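Side-chain contacts in N-acetyltransferase family protein (Bacillus anthracis, PDB 3LNB), which catalyses the transfer of an acetyl group from acetyl-coenzyme A to arylamines and inactivates the antibiotic sulfamethoxazole: residues L102-Y107 and V117-G122; G137-I142 and N232-V237; G259-T264 and Y268-K273. The protein carries 1 engineered substitution. All coordinates share one frame; numbering follows the deposited sequence.

Contact 1. Residues L102-Y107 and V117-G122; sequences LNSLLY and VYKVAG
Lys119 lays its ammonium group over one face of the Tyr107 ring, a cation-pi contact in which NZ stands 3.5 Å from the centroid of the Tyr107 ring and 18° off its normal. The lysine reaches this place by folding: its chain bends at chi3 (-71°) and again at chi4 (-62°), and this curls the tip back over the tyrosine. Lower down, CG of Lys119 runs 3.9 Å from CG of Tyr107, and CD passes 4.0 Å from Ser104 OG, whose polar partner is the carbonyl of Tyr100. Val117 closes the tight side, CG2 resting 3.8 Å from Tyr107 CD1, while its carbonyl O lies at the ring edge, near the ring plane. Here helix 99-112 packs on strand 116-126 of the large antiparallel sheet, the two short axes 9.1 Å apart and running nearly antiparallel. The phenol end is looser. Tyr107 is partly exposed, and a water that donates to Val117 O reaches Tyr107 OH only weakly, at 3.3 Å. For Lys119, buried between helix and sheet, the aromatic face is a partner for a positive charge and would probably favour the protonated form.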
# COMPACT_ATOMS: atom_id res chain seq x y z
N LEU A 102 0.92 0.71 -5.71
CA LEU A 102 -0.24 1.36 -5.13
C LEU A 102 0.03 2.84 -4.85
O LEU A 102 -0.75 3.71 -5.25
CB LEU A 102 -0.65 0.65 -3.84
CG LEU A 102 -1.22 -0.76 -4.02
CD1 LEU A 102 -1.33 -1.48 -2.67
CD2 LEU A 102 -2.59 -0.64 -4.69
N ASN A 103 1.15 3.13 -4.19
CA ASN A 103 1.47 4.52 -3.87
C ASN A 103 1.99 5.34 -5.05
O ASN A 103 1.89 6.56 -5.03
CB ASN A 103 2.46 4.59 -2.70
CG ASN A 103 1.79 4.29 -1.37
OD1 ASN A 103 0.61 4.59 -1.18
ND2 ASN A 103 2.54 3.71 -0.44
N SER A 104 2.54 4.69 -6.06
CA SER A 104 3.00 5.43 -7.23
C SER A 104 1.74 5.91 -7.96
O SER A 104 1.67 7.05 -8.42
CB SER A 104 3.84 4.55 -8.15
OG SER A 104 5.17 4.44 -7.69
N LEU A 105 0.75 5.03 -8.06
CA LEU A 105 -0.50 5.37 -8.72
C LEU A 105 -1.19 6.51 -7.98
O LEU A 105 -1.59 7.50 -8.59
CB LEU A 105 -1.44 4.16 -8.77
CG LEU A 105 -2.83 4.45 -9.35
CD1 LEU A 105 -2.71 4.91 -10.81
CD2 LEU A 105 -3.68 3.20 -9.26
N LEU A 106 -1.32 6.36 -6.67
CA LEU A 106 -1.95 7.39 -5.86
C LEU A 106 -1.18 8.71 -6.01
O LEU A 106 -1.78 9.78 -6.03
CB LEU A 106 -1.99 6.98 -4.39
CG LEU A 106 -2.56 8.01 -3.41
CD1 LEU A 106 -3.97 8.40 -3.83
CD2 LEU A 106 -2.58 7.43 -2.00
N TYR A 107 0.14 8.62 -6.12
CA TYR A 107 0.96 9.81 -6.29
C TYR A 107 0.50 10.55 -7.54
O TYR A 107 0.18 11.74 -7.49
CB TYR A 107 2.44 9.44 -6.43
CG TYR A 107 3.28 10.54 -7.05
CD1 TYR A 107 3.68 11.65 -6.30
CD2 TYR A 107 3.61 10.51 -8.41
CE1 TYR A 107 4.39 12.71 -6.89
CE2 TYR A 107 4.32 11.55 -9.01
CZ TYR A 107 4.70 12.65 -8.25
OH TYR A 107 5.34 13.71 -8.86
N VAL A 117 2.67 16.79 -3.39
CA VAL A 117 3.11 15.48 -2.95
C VAL A 117 4.39 15.02 -3.61
O VAL A 117 4.76 15.50 -4.67
CB VAL A 117 2.03 14.41 -3.24
CG1 VAL A 117 0.80 14.66 -2.39
CG2 VAL A 117 1.67 14.44 -4.72
N TYR A 118 5.09 14.10 -2.94
CA TYR A 118 6.30 13.50 -3.48
C TYR A 118 6.49 12.13 -2.83
O TYR A 118 5.98 11.88 -1.74
CB TYR A 118 7.54 14.39 -3.29
CG TYR A 118 7.95 14.68 -1.87
CD1 TYR A 118 7.38 15.72 -1.14
CD2 TYR A 118 8.95 13.91 -1.25
CE1 TYR A 118 7.79 16.01 0.16
CE2 TYR A 118 9.37 14.18 0.05
CZ TYR A 118 8.79 15.23 0.75
OH TYR A 118 9.22 15.50 2.02
N LYS A 119 7.21 11.26 -3.53
CA LYS A 119 7.47 9.91 -3.05
C LYS A 119 8.81 9.82 -2.33
O LYS A 119 9.74 10.55 -2.65
CB LYS A 119 7.49 8.93 -4.23
CG LYS A 119 6.22 8.92 -5.08
CD LYS A 119 6.32 7.93 -6.24
CE LYS A 119 7.30 8.39 -7.31
NZ LYS A 119 6.88 9.68 -7.92
N VAL A 120 8.89 8.93 -1.34
CA VAL A 120 10.13 8.70 -0.60
C VAL A 120 10.23 7.21 -0.33
O VAL A 120 9.23 6.50 -0.33
CB VAL A 120 10.16 9.46 0.76
CG1 VAL A 120 9.95 10.95 0.55
CG2 VAL A 120 9.12 8.88 1.72
N ALA A 121 11.45 6.73 -0.12
CA ALA A 121 11.63 5.32 0.15
C ALA A 121 11.49 5.08 1.65
O ALA A 121 11.64 5.99 2.46
CB ALA A 121 12.99 4.86 -0.33
N GLY A 122 11.18 3.83 1.99
CA GLY A 122 11.05 3.45 3.39
C GLY A 122 11.59 2.05 3.53
O GLY A 122 11.76 1.33 2.54
O HOH W 1 7.23 15.24 -6.56

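Contact 2. Residues G137-I142 and N232-V237. With COA (coenzyme A), chain B.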
# COMPACT_ATOMS: atom_id res chain seq x y z
N GLY A 137 12.49 -1.02 0.81
CA GLY A 137 11.54 -1.96 0.24
C GLY A 137 10.10 -1.49 0.38
O GLY A 137 9.16 -2.28 0.33
N HIS A 138 9.92 -0.19 0.57
CA HIS A 138 8.60 0.40 0.70
C HIS A 138 8.65 1.78 0.07
O HIS A 138 9.70 2.42 0.08
CB HIS A 138 8.17 0.50 2.17
CG HIS A 138 6.76 0.98 2.37
ND1 HIS A 138 5.76 0.74 1.44
CD2 HIS A 138 6.17 1.62 3.40
CE1 HIS A 138 4.62 1.22 1.90
NE2 HIS A 138 4.84 1.76 3.09
N VAL A 139 7.52 2.21 -0.48
CA VAL A 139 7.41 3.52 -1.11
C VAL A 139 6.16 4.18 -0.57
O VAL A 139 5.08 3.58 -0.59
CB VAL A 139 7.29 3.40 -2.65
CG1 VAL A 139 6.98 4.76 -3.26
CG2 VAL A 139 8.59 2.83 -3.24
N ILE A 140 6.30 5.41 -0.09
CA ILE A 140 5.16 6.15 0.45
C ILE A 140 5.12 7.56 -0.10
O ILE A 140 6.04 7.99 -0.80
CB ILE A 140 5.22 6.23 1.99
CG1 ILE A 140 6.47 6.98 2.43
CG2 ILE A 140 5.21 4.82 2.58
CD1 ILE A 140 6.60 7.12 3.93
N ILE A 141 4.05 8.27 0.22
CA ILE A 141 3.84 9.64 -0.24
C ILE A 141 3.89 10.64 0.91
O ILE A 141 3.35 10.39 1.98
CB ILE A 141 2.46 9.79 -0.92
CG1 ILE A 141 2.41 8.97 -2.21
CG2 ILE A 141 2.17 11.26 -1.21
CD1 ILE A 141 1.01 8.82 -2.77
N ILE A 142 4.55 11.77 0.67
CA ILE A 142 4.60 12.83 1.67
C ILE A 142 3.80 13.98 1.06
O ILE A 142 4.08 14.42 -0.05
CB ILE A 142 6.05 13.28 1.96
CG1 ILE A 142 6.86 12.11 2.51
CG2 ILE A 142 6.04 14.44 2.95
CD1 ILE A 142 6.29 11.49 3.77
N ASN A 232 11.73 2.00 -9.93
CA ASN A 232 11.95 0.80 -10.73
C ASN A 232 13.07 -0.03 -10.11
O ASN A 232 13.07 -1.25 -10.22
CB ASN A 232 12.32 1.14 -12.17
CG ASN A 232 11.14 1.65 -12.97
OD1 ASN A 232 10.10 1.00 -13.04
ND2 ASN A 232 11.30 2.81 -13.57
N ASN A 233 14.02 0.64 -9.46
CA ASN A 233 15.12 -0.07 -8.82
C ASN A 233 14.56 -0.80 -7.60
O ASN A 233 14.94 -1.93 -7.31
CB ASN A 233 16.23 0.91 -8.37
CG ASN A 233 17.50 0.18 -7.90
OD1 ASN A 233 18.24 -0.39 -8.71
ND2 ASN A 233 17.74 0.19 -6.59
N ILE A 234 13.65 -0.14 -6.89
CA ILE A 234 13.03 -0.74 -5.72
C ILE A 234 12.27 -2.00 -6.14
O ILE A 234 12.32 -3.02 -5.47
CB ILE A 234 12.05 0.25 -5.03
CG1 ILE A 234 12.84 1.42 -4.43
CG2 ILE A 234 11.27 -0.46 -3.93
CD1 ILE A 234 11.97 2.49 -3.75
N GLN A 235 11.57 -1.92 -7.27
CA GLN A 235 10.82 -3.08 -7.74
C GLN A 235 11.77 -4.23 -8.02
O GLN A 235 11.52 -5.37 -7.62
CB GLN A 235 10.04 -2.75 -9.02
CG GLN A 235 9.19 -3.91 -9.49
CD GLN A 235 8.32 -3.57 -10.69
OE1 GLN A 235 7.12 -3.87 -10.70
NE2 GLN A 235 8.91 -2.95 -11.71
N LYS A 236 12.87 -3.94 -8.71
CA LYS A 236 13.83 -4.99 -9.03
C LYS A 236 14.41 -5.66 -7.79
O LYS A 236 14.60 -6.88 -7.77
CB LYS A 236 14.95 -4.42 -9.91
CG LYS A 236 16.03 -5.44 -10.27
CD LYS A 236 15.46 -6.78 -10.78
CE LYS A 236 14.83 -6.67 -12.15
NZ LYS A 236 14.50 -8.04 -12.69
N VAL A 237 14.70 -4.88 -6.75
CA VAL A 237 15.24 -5.43 -5.51
C VAL A 237 14.23 -6.36 -4.82
O VAL A 237 14.60 -7.34 -4.19
CB VAL A 237 15.63 -4.31 -4.51
CG1 VAL A 237 16.11 -4.93 -3.20
CG2 VAL A 237 16.71 -3.43 -5.10
N1A COA B . 5.13 -11.59 1.37
C2A COA B . 4.57 -12.75 1.08
N3A COA B . 3.83 -13.40 1.96
C4A COA B . 3.62 -12.89 3.18
C5A COA B . 4.20 -11.68 3.52
C6A COA B . 4.97 -11.02 2.57
N6A COA B . 5.53 -9.84 2.84
N7A COA B . 3.83 -11.39 4.77
C8A COA B . 3.05 -12.38 5.19
N9A COA B . 2.91 -13.30 4.23
C1B COA B . 2.03 -14.49 4.29
C2B COA B . 2.36 -15.43 5.45
O2B COA B . 3.47 -16.27 5.10
C3B COA B . 1.07 -16.25 5.51
O3B COA B . 1.15 -17.39 4.66
P3B COA B . 0.39 -18.74 5.09
O7A COA B . -0.99 -18.48 5.57
O8A COA B . 0.43 -19.72 3.81
O9A COA B . 1.32 -19.41 6.23
C4B COA B . 0.01 -15.27 5.00
O4B COA B . 0.70 -14.07 4.62
C5B COA B . -1.00 -14.93 6.10
O5B COA B . -0.33 -14.28 7.18
P1A COA B . -1.13 -14.01 8.55
O1A COA B . -0.17 -13.09 9.45
O2A COA B . -1.50 -15.27 9.23
O3A COA B . -2.43 -13.15 8.15
P2A COA B . -2.42 -11.57 7.86
O4A COA B . -2.75 -10.87 9.28
O5A COA B . -3.43 -11.22 6.83
O6A COA B . -0.92 -11.13 7.47
CBP COA B . -0.30 -9.57 5.67
CCP COA B . -0.50 -11.03 6.11
CDP COA B . -1.66 -8.87 5.61
CEP COA B . 0.35 -9.55 4.29
CAP COA B . 0.62 -8.86 6.66
OAP COA B . 1.86 -9.56 6.75
C9P COA B . 0.91 -7.42 6.23
O9P COA B . 0.04 -6.55 6.30
N8P COA B . 2.14 -7.21 5.78
C7P COA B . 2.63 -5.90 5.33
C6P COA B . 3.47 -6.05 4.06
C5P COA B . 4.32 -4.80 3.81
O5P COA B . 5.30 -4.56 4.50
N4P COA B . 3.92 -4.03 2.80
C3P COA B . 4.64 -2.79 2.45
C2P COA B . 5.90 -3.10 1.63
S1P COA B . 5.57 -3.71 -0.06
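Val139 and Ile234 meet where the large antiparallel sheet of the arylamine N-acetyltransferase fold is flanked by helix 228-240; the valine sits on strand 131-145, one residue beyond His138. From Ile234, the side chain can be followed outward. CB branches into CG2, which approaches the backbone at Gly137 CA, 4.4 Å away, and CG1, which carries the chain on toward the strand. With CG1 anti to the carbonyl carbon (chi1 -67°) and chi2 extended, CD1 is thrust forward to meet Val139 CG2 and, more distantly, the carbonyl oxygen of His138. Val139 also leans on Tyr100 of helix 99-112, and its own carbonyl takes a hydrogen bond from Asn103. The His138 side chain starts off away from the helix, with coenzyme A C3P over one face of its ring, 3.8 Å from ND1; NE2 is bonded to Asp153. With Cys99, His138 and Asp153 are consistent with the Cys-His-Asp triad of arylamine N-acetyltransferases, and the packed valine directly follows this histidine in the strand. Packing is tight at the very end of the isoleucine: its CD1 carbon stands only 3.4 Å from CG2 of Val139, closer than ordinary van der Waals contact.

Contact 3. Residues G259-T264 and Y268-K273; sequences GHISLT and YTETFK. With COA (coenzyme A), chain B.
His260 and Thr271 form a hydrogen-bonded antiparallel pair, and so do Ser262 and Thr269; between them, four backbone N-H groups are satisfied across the strands. The Ser262-Thr269 rung is the tighter, Thr269 N lying 2.7 Å from Ser262 O at 168°, whereas His260 N reaches Thr271 O at 3.3 Å through a more bent bond. Side chains of these pairs turn to the coenzyme A side. Ser262 OG donates to O5A at 2.5 Å, an unusually short distance, and His260 NE2 gives a nearly straight bond to coenzyme A O4A, 3.2 Å long at 165°, plus a weak one to O5A. A chi1 of 67° sets CG of His260 between the backbone N and the carbonyl carbon, and Thr271 CB then lies over one ring face, a CH-pi contact. The hydroxyls of Thr269 and Thr271 are bonded to Lys278 and Lys276. On the other side of the sheet, with Ile261 and Leu263, Tyr268 bonds through OH to Ser293; its OH lies 3.7 Å from Ile261 CD1. Beyond the rungs, Thr264 OG1 approaches the 3'-phosphate oxygen O8A. What emerges is an antiparallel beta hairpin with alternating side chains, one face largely packed on helix 283-294, the other presenting His260 and Ser262 to the pyrophosphate of coenzyme A.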
# COMPACT_ATOMS: atom_id res chain seq x y z
N GLY A 259 -12.73 -6.54 8.77
CA GLY A 259 -11.33 -6.88 9.00
C GLY A 259 -10.55 -6.84 7.69
O GLY A 259 -10.55 -5.82 7.00
N HIS A 260 -9.88 -7.95 7.38
CA HIS A 260 -9.13 -8.08 6.14
C HIS A 260 -8.95 -9.56 5.80
O HIS A 260 -9.15 -10.43 6.65
CB HIS A 260 -7.75 -7.39 6.22
CG HIS A 260 -6.80 -8.03 7.18
ND1 HIS A 260 -6.84 -7.80 8.53
CD2 HIS A 260 -5.76 -8.88 6.97
CE1 HIS A 260 -5.86 -8.48 9.12
NE2 HIS A 260 -5.19 -9.14 8.19
N ILE A 261 -8.59 -9.84 4.55
CA ILE A 261 -8.41 -11.21 4.11
C ILE A 261 -7.09 -11.35 3.36
O ILE A 261 -6.66 -10.44 2.66
CB ILE A 261 -9.57 -11.66 3.18
CG1 ILE A 261 -9.82 -10.60 2.11
CG2 ILE A 261 -10.84 -11.88 4.01
CD1 ILE A 261 -10.81 -11.05 1.03
N SER A 262 -6.46 -12.51 3.54
CA SER A 262 -5.19 -12.81 2.91
C SER A 262 -5.20 -14.21 2.28
O SER A 262 -5.70 -15.18 2.86
CB SER A 262 -4.06 -12.70 3.93
OG SER A 262 -3.89 -11.36 4.35
N LEU A 263 -4.63 -14.29 1.09
CA LEU A 263 -4.59 -15.55 0.36
C LEU A 263 -3.20 -15.87 -0.18
O LEU A 263 -2.59 -15.04 -0.85
CB LEU A 263 -5.57 -15.50 -0.80
CG LEU A 263 -5.60 -16.71 -1.74
CD1 LEU A 263 -6.28 -17.88 -1.03
CD2 LEU A 263 -6.33 -16.35 -3.02
N THR A 264 -2.70 -17.06 0.14
CA THR A 264 -1.41 -17.51 -0.35
C THR A 264 -1.71 -18.74 -1.21
O THR A 264 -2.87 -19.11 -1.38
CB THR A 264 -0.46 -17.91 0.79
OG1 THR A 264 -0.98 -19.05 1.49
CG2 THR A 264 -0.30 -16.76 1.76
N TYR A 268 -5.78 -19.68 3.11
CA TYR A 268 -6.68 -18.54 3.03
C TYR A 268 -6.89 -18.10 4.48
O TYR A 268 -7.42 -18.86 5.30
CB TYR A 268 -8.02 -18.93 2.41
CG TYR A 268 -8.97 -17.77 2.23
CD1 TYR A 268 -8.55 -16.58 1.63
CD2 TYR A 268 -10.31 -17.88 2.62
CE1 TYR A 268 -9.45 -15.53 1.41
CE2 TYR A 268 -11.21 -16.84 2.41
CZ TYR A 268 -10.77 -15.67 1.80
OH TYR A 268 -11.65 -14.64 1.56
N THR A 269 -6.47 -16.88 4.80
CA THR A 269 -6.60 -16.36 6.15
C THR A 269 -7.61 -15.22 6.24
O THR A 269 -7.48 -14.20 5.55
CB THR A 269 -5.23 -15.87 6.69
OG1 THR A 269 -4.29 -16.95 6.63
CG2 THR A 269 -5.34 -15.40 8.14
N GLU A 270 -8.60 -15.41 7.09
CA GLU A 270 -9.66 -14.43 7.27
C GLU A 270 -9.69 -13.82 8.67
O GLU A 270 -9.76 -14.53 9.67
CB GLU A 270 -11.01 -15.09 6.96
CG GLU A 270 -11.15 -15.60 5.54
CD GLU A 270 -12.40 -16.42 5.34
OE1 GLU A 270 -12.39 -17.62 5.71
OE2 GLU A 270 -13.39 -15.87 4.81
N THR A 271 -9.63 -12.50 8.71
CA THR A 271 -9.71 -11.77 9.97
C THR A 271 -11.11 -11.19 9.91
O THR A 271 -11.40 -10.28 9.12
CB THR A 271 -8.66 -10.65 10.02
OG1 THR A 271 -7.36 -11.22 9.82
CG2 THR A 271 -8.71 -9.94 11.36
N PHE A 272 -11.99 -11.70 10.76
CA PHE A 272 -13.39 -11.31 10.74
C PHE A 272 -14.00 -11.06 12.12
O PHE A 272 -14.08 -11.97 12.95
CB PHE A 272 -14.14 -12.42 10.00
CG PHE A 272 -15.61 -12.18 9.83
CD1 PHE A 272 -16.51 -12.63 10.80
CD2 PHE A 272 -16.10 -11.57 8.69
CE1 PHE A 272 -17.88 -12.47 10.62
CE2 PHE A 272 -17.47 -11.40 8.50
CZ PHE A 272 -18.36 -11.85 9.46
N LYS A 273 -14.45 -9.83 12.34
CA LYS A 273 -15.06 -9.43 13.61
C LYS A 273 -14.30 -9.94 14.81
O LYS A 273 -14.87 -10.60 15.69
CB LYS A 273 -16.51 -9.91 13.69
CG LYS A 273 -17.45 -9.21 12.74
CD LYS A 273 -18.85 -9.82 12.78
CE LYS A 273 -19.77 -9.12 11.80
NZ LYS A 273 -21.04 -9.87 11.60
N1A COA B . 5.13 -11.59 1.37
C2A COA B . 4.57 -12.75 1.08
N3A COA B . 3.83 -13.40 1.96
C4A COA B . 3.62 -12.89 3.18
C5A COA B . 4.20 -11.68 3.52
C6A COA B . 4.97 -11.02 2.57
N6A COA B . 5.53 -9.84 2.84
N7A COA B . 3.83 -11.39 4.77
C8A COA B . 3.05 -12.38 5.19
N9A COA B . 2.91 -13.30 4.23
C1B COA B . 2.03 -14.49 4.29
C2B COA B . 2.36 -15.43 5.45
O2B COA B . 3.47 -16.27 5.10
C3B COA B . 1.07 -16.25 5.51
O3B COA B . 1.15 -17.39 4.66
P3B COA B . 0.39 -18.74 5.09
O7A COA B . -0.99 -18.48 5.57
O8A COA B . 0.43 -19.72 3.81
O9A COA B . 1.32 -19.41 6.23
C4B COA B . 0.01 -15.27 5.00
O4B COA B . 0.70 -14.07 4.62
C5B COA B . -1.00 -14.93 6.10
O5B COA B . -0.33 -14.28 7.18
P1A COA B . -1.13 -14.01 8.55
O1A COA B . -0.17 -13.09 9.45
O2A COA B . -1.50 -15.27 9.23
O3A COA B . -2.43 -13.15 8.15
P2A COA B . -2.42 -11.57 7.86
O4A COA B . -2.75 -10.87 9.28
O5A COA B . -3.43 -11.22 6.83
O6A COA B . -0.92 -11.13 7.47
CBP COA B . -0.30 -9.57 5.67
CCP COA B . -0.50 -11.03 6.11
CDP COA B . -1.66 -8.87 5.61
CEP COA B . 0.35 -9.55 4.29
CAP COA B . 0.62 -8.86 6.66
OAP COA B . 1.86 -9.56 6.75
C9P COA B . 0.91 -7.42 6.23
O9P COA B . 0.04 -6.55 6.30
N8P COA B . 2.14 -7.21 5.78
C7P COA B . 2.63 -5.90 5.33
C6P COA B . 3.47 -6.05 4.06
C5P COA B . 4.32 -4.80 3.81
O5P COA B . 5.30 -4.56 4.50
N4P COA B . 3.92 -4.03 2.80
C3P COA B . 4.64 -2.79 2.45
C2P COA B . 5.90 -3.10 1.63
S1P COA B . 5.57 -3.71 -0.06

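From the N terminus, the chain first closes contact 1, a short helix-to-strand connection of nine residues that sets helix 99-112 against the large sheet. The next strand, 131-145, lies beside strand 116-126 and opens contact 2, whose far longer loop of 89 residues, rich in strand, returns at helix 228-240. Contact 3 then closes a tight hairpin in the five-stranded sheet. The three follow in series, none nesting or crossing. Contacts 1 and 2 touch, through the backbone bond of Gly122 to His138 and through Ile141 packing on helix 99-112, whereas contact 3 sits about 25 Å from contact 2 between centres. Coenzyme A spans that gap, its thiol end near contact 2 and its phosphates at contact 3.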